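Local coordinates for protein carbohydrate esterase family 2 (CE2) (Chaetomium olivicolor, PDB 4XVH) that probably removes acetyl groups from xylan or related plant polysaccharides, as a family 2 carbohydrate esterase with a jelly-roll domain joined to an SGNH-type hydrolase domain, at residues R7-W17 and L184-D192; H290-G298 and T311-A322. All coordinates share one frame; numbering follows the deposited sequence.

Contact 1: residues R7-W17 and L184-D192; sequences RVNPATKELSW and LYTRYGAND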
loop_
_atom_site.group_PDB
_atom_site.type_symbol
_atom_site.label_atom_id
_atom_site.label_comp_id
_atom_site.label_asym_id
_atom_site.label_seq_id
_atom_site.Cartn_x
_atom_site.Cartn_y
_atom_site.Cartn_z
ATOM N N ARG A 7 -7.601 1.128 5.911
ATOM C CA ARG A 7 -7.574 1.208 7.351
ATOM C C ARG A 7 -7.680 2.678 7.767
ATOM O O ARG A 7 -6.712 3.431 7.628
ATOM C CB ARG A 7 -6.298 0.564 7.896
ATOM C CG ARG A 7 -6.201 0.519 9.426
ATOM C CD ARG A 7 -4.847 -0.024 9.859
ATOM N NE ARG A 7 -4.710 -1.454 9.583
ATOM C CZ ARG A 7 -3.736 -2.197 10.103
ATOM N NH1 ARG A 7 -2.835 -1.607 10.905
ATOM N NH2 ARG A 7 -3.662 -3.513 9.853
ATOM N N VAL A 8 -8.868 3.089 8.227
ATOM C CA VAL A 8 -9.108 4.486 8.602
ATOM C C VAL A 8 -9.693 4.543 10.000
ATOM O O VAL A 8 -10.731 3.958 10.264
ATOM C CB VAL A 8 -10.044 5.197 7.616
ATOM C CG1 VAL A 8 -10.363 6.654 8.067
ATOM C CG2 VAL A 8 -9.411 5.203 6.202
ATOM N N ASN A 9 -9.000 5.228 10.902
ATOM C CA ASN A 9 -9.479 5.342 12.277
ATOM C C ASN A 9 -10.759 6.171 12.300
ATOM O O ASN A 9 -10.728 7.350 11.990
ATOM C CB ASN A 9 -8.399 5.974 13.152
ATOM C CG ASN A 9 -8.738 5.960 14.639
ATOM O OD1 ASN A 9 -9.888 5.762 15.051
ATOM N ND2 ASN A 9 -7.717 6.207 15.452
ATOM N N PRO A 10 -11.900 5.553 12.659
ATOM C CA PRO A 10 -13.140 6.340 12.652
ATOM C C PRO A 10 -13.176 7.440 13.717
ATOM O O PRO A 10 -14.024 8.318 13.607
ATOM C CB PRO A 10 -14.228 5.294 12.912
ATOM C CG PRO A 10 -13.532 4.185 13.659
ATOM C CD PRO A 10 -12.106 4.168 13.125
ATOM N N ALA A 11 -12.273 7.418 14.697
ATOM C CA ALA A 11 -12.225 8.489 15.697
ATOM C C ALA A 11 -11.550 9.751 15.154
ATOM O O ALA A 11 -11.696 10.836 15.731
ATOM C CB ALA A 11 -11.505 8.018 16.974
ATOM N N THR A 12 -10.800 9.615 14.065
ATOM C CA THR A 12 -10.104 10.760 13.487
ATOM C C THR A 12 -10.509 11.067 12.046
ATOM O O THR A 12 -10.300 12.173 11.570
ATOM C CB THR A 12 -8.609 10.527 13.466
ATOM O OG1 THR A 12 -8.352 9.433 12.574
ATOM C CG2 THR A 12 -8.092 10.202 14.886
ATOM N N LYS A 13 -11.031 10.058 11.349
ATOM C CA LYS A 13 -11.313 10.131 9.925
ATOM C C LYS A 13 -10.106 10.616 9.110
ATOM O O LYS A 13 -10.248 11.278 8.064
ATOM C CB LYS A 13 -12.531 11.016 9.662
ATOM C CG LYS A 13 -13.817 10.410 10.237
ATOM C CD LYS A 13 -15.080 11.028 9.636
ATOM C CE LYS A 13 -15.241 12.484 9.999
ATOM N NZ LYS A 13 -16.524 13.047 9.441
ATOM N N GLU A 14 -8.921 10.235 9.581
ATOM C CA GLU A 14 -7.676 10.580 8.898
ATOM C C GLU A 14 -7.351 9.592 7.801
ATOM O O GLU A 14 -7.238 8.379 8.037
ATOM C CB GLU A 14 -6.503 10.647 9.888
ATOM C CG GLU A 14 -5.143 11.008 9.251
ATOM C CD GLU A 14 -3.999 10.886 10.254
ATOM O OE1 GLU A 14 -4.179 10.221 11.296
ATOM O OE2 GLU A 14 -2.928 11.485 10.019
ATOM N N LEU A 15 -7.217 10.111 6.589
ATOM C CA LEU A 15 -6.666 9.331 5.492
ATOM C C LEU A 15 -5.158 9.357 5.631
ATOM O O LEU A 15 -4.485 10.301 5.210
ATOM C CB LEU A 15 -7.115 9.887 4.151
ATOM C CG LEU A 15 -8.635 10.016 4.012
ATOM C CD1 LEU A 15 -8.896 10.519 2.586
ATOM C CD2 LEU A 15 -9.369 8.673 4.267
ATOM N N SER A 16 -4.645 8.315 6.263
ATOM C CA SER A 16 -3.237 8.242 6.634
ATOM C C SER A 16 -2.484 7.250 5.745
ATOM O O SER A 16 -1.564 7.626 5.026
ATOM C CB SER A 16 -3.110 7.827 8.102
ATOM O OG SER A 16 -1.750 7.669 8.439
ATOM N N TRP A 17 -2.854 5.972 5.789
ATOM C CA TRP A 17 -2.190 4.991 4.927
ATOM C C TRP A 17 -2.454 5.257 3.425
ATOM O O TRP A 17 -3.467 5.858 3.051
ATOM C CB TRP A 17 -2.647 3.573 5.322
ATOM C CG TRP A 17 -2.253 3.182 6.714
ATOM C CD1 TRP A 17 -3.094 3.001 7.788
ATOM C CD2 TRP A 17 -0.911 2.979 7.216
ATOM N NE1 TRP A 17 -2.357 2.667 8.915
ATOM C CE2 TRP A 17 -1.021 2.643 8.588
ATOM C CE3 TRP A 17 0.368 3.053 6.639
ATOM C CZ2 TRP A 17 0.101 2.366 9.386
ATOM C CZ3 TRP A 17 1.480 2.772 7.438
ATOM C CH2 TRP A 17 1.335 2.429 8.789
ATOM N N LEU A 184 4.431 -0.743 13.087
ATOM C CA LEU A 184 3.545 0.185 12.406
ATOM C C LEU A 184 2.222 -0.493 12.065
ATOM O O LEU A 184 1.165 0.128 12.109
ATOM C CB LEU A 184 4.221 0.729 11.139
ATOM C CG LEU A 184 5.412 1.651 11.533
ATOM C CD1 LEU A 184 6.188 2.172 10.323
ATOM C CD2 LEU A 184 4.979 2.796 12.454
ATOM N N TYR A 185 2.297 -1.773 11.714
ATOM C CA TYR A 185 1.095 -2.557 11.418
ATOM C C TYR A 185 0.118 -2.692 12.606
ATOM O O TYR A 185 -1.041 -3.105 12.406
ATOM C CB TYR A 185 1.492 -3.945 10.920
ATOM C CG TYR A 185 0.373 -4.791 10.330
ATOM C CD1 TYR A 185 -0.178 -4.494 9.074
ATOM C CD2 TYR A 185 -0.101 -5.898 11.009
ATOM C CE1 TYR A 185 -1.183 -5.290 8.533
ATOM C CE2 TYR A 185 -1.087 -6.678 10.481
ATOM C CZ TYR A 185 -1.634 -6.383 9.261
ATOM O OH TYR A 185 -2.611 -7.213 8.753
ATOM N N THR A 186 0.544 -2.330 13.818
ATOM C CA THR A 186 -0.385 -2.379 14.965
ATOM C C THR A 186 -1.170 -1.082 15.147
ATOM O O THR A 186 -2.027 -0.981 16.036
ATOM C CB THR A 186 0.321 -2.657 16.316
ATOM O OG1 THR A 186 1.139 -1.538 16.672
ATOM C CG2 THR A 186 1.180 -3.924 16.257
ATOM N N ARG A 187 -0.875 -0.086 14.319
ATOM C CA ARG A 187 -1.454 1.242 14.516
ATOM C C ARG A 187 -2.675 1.448 13.653
ATOM O O ARG A 187 -2.721 0.910 12.567
ATOM C CB ARG A 187 -0.401 2.330 14.187
ATOM C CG ARG A 187 0.822 2.299 15.098
ATOM C CD ARG A 187 1.835 3.346 14.638
ATOM N NE ARG A 187 2.933 3.462 15.591
ATOM C CZ ARG A 187 3.859 4.408 15.520
ATOM N NH1 ARG A 187 3.807 5.316 14.547
ATOM N NH2 ARG A 187 4.829 4.443 16.421
ATOM N N TYR A 188 -3.640 2.252 14.104
ATOM C CA TYR A 188 -4.816 2.523 13.280
ATOM C C TYR A 188 -4.394 3.414 12.123
ATOM O O TYR A 188 -4.209 2.939 11.007
ATOM C CB TYR A 188 -5.954 3.215 14.053
ATOM C CG TYR A 188 -7.315 2.685 13.604
ATOM C CD1 TYR A 188 -8.278 2.270 14.521
ATOM C CD2 TYR A 188 -7.546 2.425 12.245
ATOM C CE1 TYR A 188 -9.500 1.750 14.093
ATOM C CE2 TYR A 188 -8.743 1.893 11.809
ATOM C CZ TYR A 188 -9.718 1.565 12.734
ATOM O OH TYR A 188 -10.887 1.019 12.254
ATOM N N GLY A 189 -4.249 4.716 12.387
ATOM C CA GLY A 189 -3.608 5.593 11.424
ATOM C C GLY A 189 -2.118 5.494 11.651
ATOM O O GLY A 189 -1.691 5.106 12.749
ATOM N N ALA A 190 -1.325 5.856 10.643
ATOM C CA ALA A 190 0.120 5.654 10.709
ATOM C C ALA A 190 0.804 6.308 11.886
ATOM O O ALA A 190 1.827 5.796 12.341
ATOM C CB ALA A 190 0.788 6.144 9.435
ATOM N N ASN A 191 0.287 7.443 12.375
ATOM C CA ASN A 191 0.942 8.099 13.503
ATOM C C ASN A 191 0.157 7.933 14.792
ATOM O O ASN A 191 0.411 8.626 15.739
ATOM C CB ASN A 191 1.145 9.583 13.241
ATOM C CG ASN A 191 1.984 9.844 12.020
ATOM O OD1 ASN A 191 1.582 10.590 11.132
ATOM N ND2 ASN A 191 3.152 9.247 11.971
ATOM N N ASP A 192 -0.809 7.020 14.809
ATOM C CA ASP A 192 -1.558 6.759 16.037
ATOM C C ASP A 192 -0.728 5.876 16.987
ATOM O O ASP A 192 0.338 5.383 16.619
ATOM C CB ASP A 192 -2.920 6.135 15.705
ATOM C CG ASP A 192 -3.828 7.111 14.942
ATOM O OD1 ASP A 192 -3.552 8.330 15.014
ATOM O OD2 ASP A 192 -4.822 6.690 14.304
HETATM O O HOH W 1 -10.706 0.706 9.407
HETATM O O HOH W 2 -5.750 8.303 12.377
HETATM O O HOH W 3 -2.263 8.783 12.446
HETATM O O HOH W 4 -1.228 12.381 11.890
HETATM O O HOH W 5 -0.699 10.207 8.793
HETATM O O HOH W 6 -4.176 10.972 14.035
#

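Contact 2: residues H290-G298 and T311-A322; sequences HFVDWPTQG and THAAEGEVLAKA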
loop_
_atom_site.group_PDB
_atom_site.type_symbol
_atom_site.label_atom_id
_atom_site.label_comp_id
_atom_site.label_asym_id
_atom_site.label_seq_id
_atom_site.Cartn_x
_atom_site.Cartn_y
_atom_site.Cartn_z
ATOM N N HIS A 290 3.106 -18.585 0.788
ATOM C CA HIS A 290 3.430 -18.741 -0.622
ATOM C C HIS A 290 4.504 -17.761 -1.018
ATOM O O HIS A 290 4.377 -16.559 -0.723
ATOM C CB HIS A 290 2.185 -18.499 -1.486
ATOM C CG HIS A 290 0.996 -19.296 -1.056
ATOM N ND1 HIS A 290 0.733 -20.557 -1.551
ATOM C CD2 HIS A 290 0.011 -19.022 -0.172
ATOM C CE1 HIS A 290 -0.360 -21.033 -0.975
ATOM N NE2 HIS A 290 -0.829 -20.109 -0.150
ATOM N N PHE A 291 5.525 -18.244 -1.731
ATOM C CA PHE A 291 6.541 -17.335 -2.289
ATOM C C PHE A 291 6.115 -16.817 -3.646
ATOM O O PHE A 291 5.636 -17.574 -4.499
ATOM C CB PHE A 291 7.911 -18.033 -2.416
ATOM C CG PHE A 291 8.859 -17.347 -3.393
ATOM C CD1 PHE A 291 9.460 -16.146 -3.071
ATOM C CD2 PHE A 291 9.151 -17.929 -4.644
ATOM C CE1 PHE A 291 10.335 -15.511 -3.989
ATOM C CE2 PHE A 291 10.033 -17.319 -5.536
ATOM C CZ PHE A 291 10.621 -16.120 -5.202
ATOM N N VAL A 292 6.258 -15.514 -3.854
ATOM C CA VAL A 292 5.885 -14.947 -5.139
ATOM C C VAL A 292 7.111 -14.182 -5.652
ATOM O O VAL A 292 7.600 -13.256 -5.003
ATOM C CB VAL A 292 4.626 -14.009 -5.022
ATOM C CG1 VAL A 292 4.346 -13.315 -6.371
ATOM C CG2 VAL A 292 3.402 -14.796 -4.516
ATOM N N ASP A 293 7.628 -14.585 -6.810
ATOM C CA ASP A 293 8.829 -13.956 -7.353
ATOM C C ASP A 293 8.524 -12.625 -8.014
ATOM O O ASP A 293 7.483 -12.474 -8.634
ATOM C CB ASP A 293 9.501 -14.888 -8.362
ATOM C CG ASP A 293 10.816 -14.365 -8.842
ATOM O OD1 ASP A 293 11.676 -13.968 -8.010
ATOM O OD2 ASP A 293 10.993 -14.355 -10.075
ATOM N N TRP A 294 9.433 -11.665 -7.854
ATOM C CA TRP A 294 9.395 -10.423 -8.598
ATOM C C TRP A 294 10.792 -10.223 -9.193
ATOM O O TRP A 294 11.735 -9.824 -8.505
ATOM C CB TRP A 294 8.979 -9.238 -7.704
ATOM C CG TRP A 294 8.564 -8.003 -8.466
ATOM C CD1 TRP A 294 8.787 -7.737 -9.791
ATOM C CD2 TRP A 294 7.826 -6.876 -7.945
ATOM N NE1 TRP A 294 8.227 -6.506 -10.130
ATOM C CE2 TRP A 294 7.635 -5.962 -9.016
ATOM C CE3 TRP A 294 7.304 -6.559 -6.677
ATOM C CZ2 TRP A 294 6.943 -4.740 -8.862
ATOM C CZ3 TRP A 294 6.615 -5.346 -6.518
ATOM C CH2 TRP A 294 6.446 -4.453 -7.616
ATOM N N PRO A 295 10.940 -10.567 -10.475
ATOM C CA PRO A 295 12.255 -10.485 -11.117
ATOM C C PRO A 295 12.812 -9.061 -11.019
ATOM O O PRO A 295 12.058 -8.085 -11.102
ATOM C CB PRO A 295 11.976 -10.877 -12.563
ATOM C CG PRO A 295 10.708 -11.642 -12.531
ATOM C CD PRO A 295 9.901 -11.110 -11.367
ATOM N N THR A 296 14.114 -8.960 -10.781
ATOM C CA THR A 296 14.810 -7.675 -10.772
ATOM C C THR A 296 14.372 -6.878 -11.984
ATOM O O THR A 296 14.348 -7.390 -13.083
ATOM C CB THR A 296 16.342 -7.867 -10.796
ATOM O OG1 THR A 296 16.740 -8.642 -9.650
ATOM C CG2 THR A 296 17.064 -6.508 -10.772
ATOM N N GLN A 297 14.003 -5.623 -11.776
ATOM C CA GLN A 297 13.432 -4.802 -12.842
ATOM C C GLN A 297 14.480 -4.436 -13.901
ATOM O O GLN A 297 15.686 -4.600 -13.674
ATOM C CB GLN A 297 12.830 -3.534 -12.216
ATOM C CG GLN A 297 13.869 -2.698 -11.447
ATOM C CD GLN A 297 13.249 -1.448 -10.789
ATOM O OE1 GLN A 297 12.101 -1.072 -11.085
ATOM N NE2 GLN A 297 14.003 -0.820 -9.890
ATOM N N GLY A 298 14.027 -3.905 -15.034
ATOM C CA GLY A 298 14.939 -3.401 -16.057
ATOM C C GLY A 298 15.392 -1.963 -15.843
ATOM O O GLY A 298 15.219 -1.377 -14.755
ATOM N N THR A 311 6.314 -1.838 -14.715
ATOM C CA THR A 311 6.868 -2.861 -13.830
ATOM C C THR A 311 5.853 -3.270 -12.765
ATOM O O THR A 311 5.689 -4.462 -12.469
ATOM C CB THR A 311 8.186 -2.366 -13.171
ATOM O OG1 THR A 311 9.154 -2.115 -14.211
ATOM C CG2 THR A 311 8.758 -3.413 -12.210
ATOM N N HIS A 312 5.155 -2.287 -12.196
ATOM C CA HIS A 312 4.090 -2.613 -11.257
ATOM C C HIS A 312 2.978 -3.430 -11.942
ATOM O O HIS A 312 2.476 -4.371 -11.374
ATOM C CB HIS A 312 3.490 -1.328 -10.671
ATOM C CG HIS A 312 4.236 -0.787 -9.494
ATOM N ND1 HIS A 312 4.159 -1.358 -8.236
ATOM C CD2 HIS A 312 5.058 0.291 -9.370
ATOM C CE1 HIS A 312 4.882 -0.649 -7.386
ATOM N NE2 HIS A 312 5.459 0.349 -8.052
ATOM N N ALA A 313 2.565 -3.044 -13.143
ATOM C CA ALA A 313 1.402 -3.679 -13.732
ATOM C C ALA A 313 1.737 -5.156 -14.011
ATOM O O ALA A 313 0.900 -6.053 -13.814
ATOM C CB ALA A 313 0.962 -2.948 -15.004
ATOM N N ALA A 314 2.965 -5.412 -14.469
ATOM C CA ALA A 314 3.395 -6.784 -14.776
ATOM C C ALA A 314 3.361 -7.684 -13.525
ATOM O O ALA A 314 2.875 -8.829 -13.567
ATOM C CB ALA A 314 4.784 -6.768 -15.397
ATOM N N GLU A 315 3.821 -7.177 -12.389
ATOM C CA GLU A 315 3.807 -8.016 -11.170
ATOM C C GLU A 315 2.396 -8.086 -10.584
ATOM O O GLU A 315 2.031 -9.058 -9.897
ATOM C CB GLU A 315 4.786 -7.475 -10.123
ATOM C CG GLU A 315 4.960 -8.338 -8.867
ATOM C CD GLU A 315 5.661 -9.660 -9.111
ATOM O OE1 GLU A 315 6.140 -9.905 -10.253
ATOM O OE2 GLU A 315 5.727 -10.453 -8.132
ATOM N N GLY A 316 1.590 -7.071 -10.869
ATOM C CA GLY A 316 0.196 -7.106 -10.432
ATOM C C GLY A 316 -0.489 -8.329 -11.016
ATOM O O GLY A 316 -1.260 -9.035 -10.346
ATOM N N GLU A 317 -0.198 -8.599 -12.280
ATOM C CA GLU A 317 -0.761 -9.789 -12.948
ATOM C C GLU A 317 -0.227 -11.072 -12.350
ATOM O O GLU A 317 -0.971 -12.026 -12.110
ATOM C CB GLU A 317 -0.436 -9.778 -14.443
ATOM C CG GLU A 317 -1.569 -9.281 -15.276
ATOM C CD GLU A 317 -2.846 -10.141 -15.118
ATOM O OE1 GLU A 317 -2.836 -11.369 -15.428
ATOM O OE2 GLU A 317 -3.865 -9.565 -14.670
ATOM N N VAL A 318 1.082 -11.113 -12.129
ATOM C CA VAL A 318 1.679 -12.287 -11.498
ATOM C C VAL A 318 1.025 -12.543 -10.131
ATOM O O VAL A 318 0.648 -13.666 -9.796
ATOM C CB VAL A 318 3.197 -12.112 -11.314
ATOM C CG1 VAL A 318 3.756 -13.139 -10.347
ATOM C CG2 VAL A 318 3.909 -12.179 -12.682
ATOM N N LEU A 319 0.896 -11.489 -9.335
ATOM C CA LEU A 319 0.386 -11.659 -7.981
ATOM C C LEU A 319 -1.099 -12.000 -7.985
ATOM O O LEU A 319 -1.555 -12.860 -7.210
ATOM C CB LEU A 319 0.663 -10.394 -7.161
ATOM C CG LEU A 319 0.112 -10.394 -5.742
ATOM C CD1 LEU A 319 0.706 -11.562 -4.928
ATOM C CD2 LEU A 319 0.366 -8.990 -5.092
ATOM N N ALA A 320 -1.863 -11.365 -8.869
ATOM C CA ALA A 320 -3.271 -11.714 -8.972
ATOM C C ALA A 320 -3.450 -13.217 -9.255
ATOM O O ALA A 320 -4.282 -13.891 -8.621
ATOM C CB ALA A 320 -3.951 -10.885 -10.053
ATOM N N LYS A 321 -2.682 -13.753 -10.208
ATOM C CA LYS A 321 -2.817 -15.173 -10.533
ATOM C C LYS A 321 -2.403 -16.073 -9.349
ATOM O O LYS A 321 -2.992 -17.126 -9.114
ATOM C CB LYS A 321 -1.967 -15.549 -11.762
ATOM C CG LYS A 321 -2.393 -14.916 -13.096
ATOM C CD LYS A 321 -1.572 -15.556 -14.204
ATOM C CE LYS A 321 -1.590 -14.775 -15.492
ATOM N NZ LYS A 321 -0.456 -15.265 -16.389
ATOM N N ALA A 322 -1.353 -15.676 -8.649
ATOM C CA ALA A 322 -0.839 -16.486 -7.542
ATOM C C ALA A 322 -1.844 -16.544 -6.387
ATOM O O ALA A 322 -1.993 -17.575 -5.748
ATOM C CB ALA A 322 0.473 -15.927 -7.063
HETATM O O HOH W 7 7.559 -6.491 -13.031
HETATM O O HOH W 8 10.618 -0.222 -13.283
HETATM O O HOH W 9 10.995 -4.258 -15.075
#

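Contact 1: residues R7-W17 and L184-D192
The seam between the N-terminal jelly-roll domain and the SGNH hydrolase domain is sealed here by Arg7 and Trp17, which reach from the first domain into a loop of the second. At this seam the bonds of both side chains end on backbone carbonyls. Arg7 NH1 donates to Tyr185 O at 2.8 Å, from above that carbonyl's plane, and again to Arg187 O at 3.0 Å, both acceptors lying near the guanidinium plane. A bend at chi3 (-71°) turns the otherwise extended chain so that NH2 sits over the Tyr185 ring, 3.3 Å from CE1, a cation-pi contact. The phenol hydroxyl is held by Asp113, and Tyr197 gives Arg7 a second cation-pi partner. Trp17 NE1 binds the next carbonyl, Tyr188 O, at 2.8 Å, while Ala190 CB lies over the face of its six-membered ring.

Asn9 lies flat on Tyr188, amide and ring planes 12° apart, with its CA centred over the ring. Its ND2 then makes a nearly straight bond to Asp192 OD2, 3.2 Å long; Gly189 N reaches that oxygen from the opposite face of the carboxylate, and water 2 adds a third bond. Ser16 OG accepts from Ala190 N at 2.9 Å. Water 2 also donates to Glu14 OE1, which probably eases the repulsion between the two carboxylates; Glu14 is also bonded to Ser89. Amide-on-ring stacking, cation-pi and CH-pi contacts, carbonyl-binding side chains and bridging water characterise this as a largely buried interdomain interface of a two-domain CE2 enzyme.

Contact 2: residues H290-G298 and T311-A322
Thr311 opens the contact with its methyl, CG2, set against the edge of the Trp294 indole and 3.8 Å from NE1; the same methyl touches Gln297 CB. Water 7 joins the two segments, accepting from Trp294 NE1 at 3.0 Å and donating to Thr311 O. Water 8 links Thr311 OG1 to Gln297 OE1, the amide's NE2 being hydrogen-bonded to the carbonyl of Tyr305, and water 9 links that threonine hydroxyl to Gly298 N. One residue on, His312 turns its ring face to the edge of Trp294 in an offset edge-to-face pair, planes at 69°, while its ND1 is bonded to the backbone N of Tyr144.

Glu315 illustrates how an acidic side chain can pack as a flat group. With CG anti to the backbone N (chi1 -174°) and a bend at chi2 (69°), it folds over the indole: CG stands 3.3 Å from Trp294 CD2, a CH-pi contact, and the carboxylate lies almost parallel to the ring. This brings OE2 within 2.7 Å of Asp293 O, a separation suggesting that the buried acid holds a proton, and OE2 also touches Val292 CG1.

Farther along, Val318 CG1 meets Val292 CG1 at 4.0 Å, the two valines lying alongside one another and pointing opposite ways. Val292 CG2 meets both Leu319 CD1 and Ala322 CB, the latter also 4.0 Å away. Strand 290-292 and the helix run nearly antiparallel, their axes 9.9 Å apart at closest approach, as where a helix covers the edge strand of the parallel sheet in an alpha/beta SGNH hydrolase fold.

In the fold
Contact 1 and contact 2 lie on opposite sides of the chain's centre, with about 28 Å between their centres and about 14 Å between nearest atoms. They come in series: residues 7-17 and 184-192 close a long loop of chain across the two domains before 290-298 meets 311-322 locally, near the C-terminus. Both involve the hydrolase domain, whose five-stranded parallel sheet relates them. Arg7, Trp17 and Tyr185 of contact 1 touch its outermost strand 155-160, whereas contact 2 packs helix 309-327 on the other outermost strand, 289-292. One contact therefore attaches the jelly roll to the catalytic fold, and the other builds that fold's far edge.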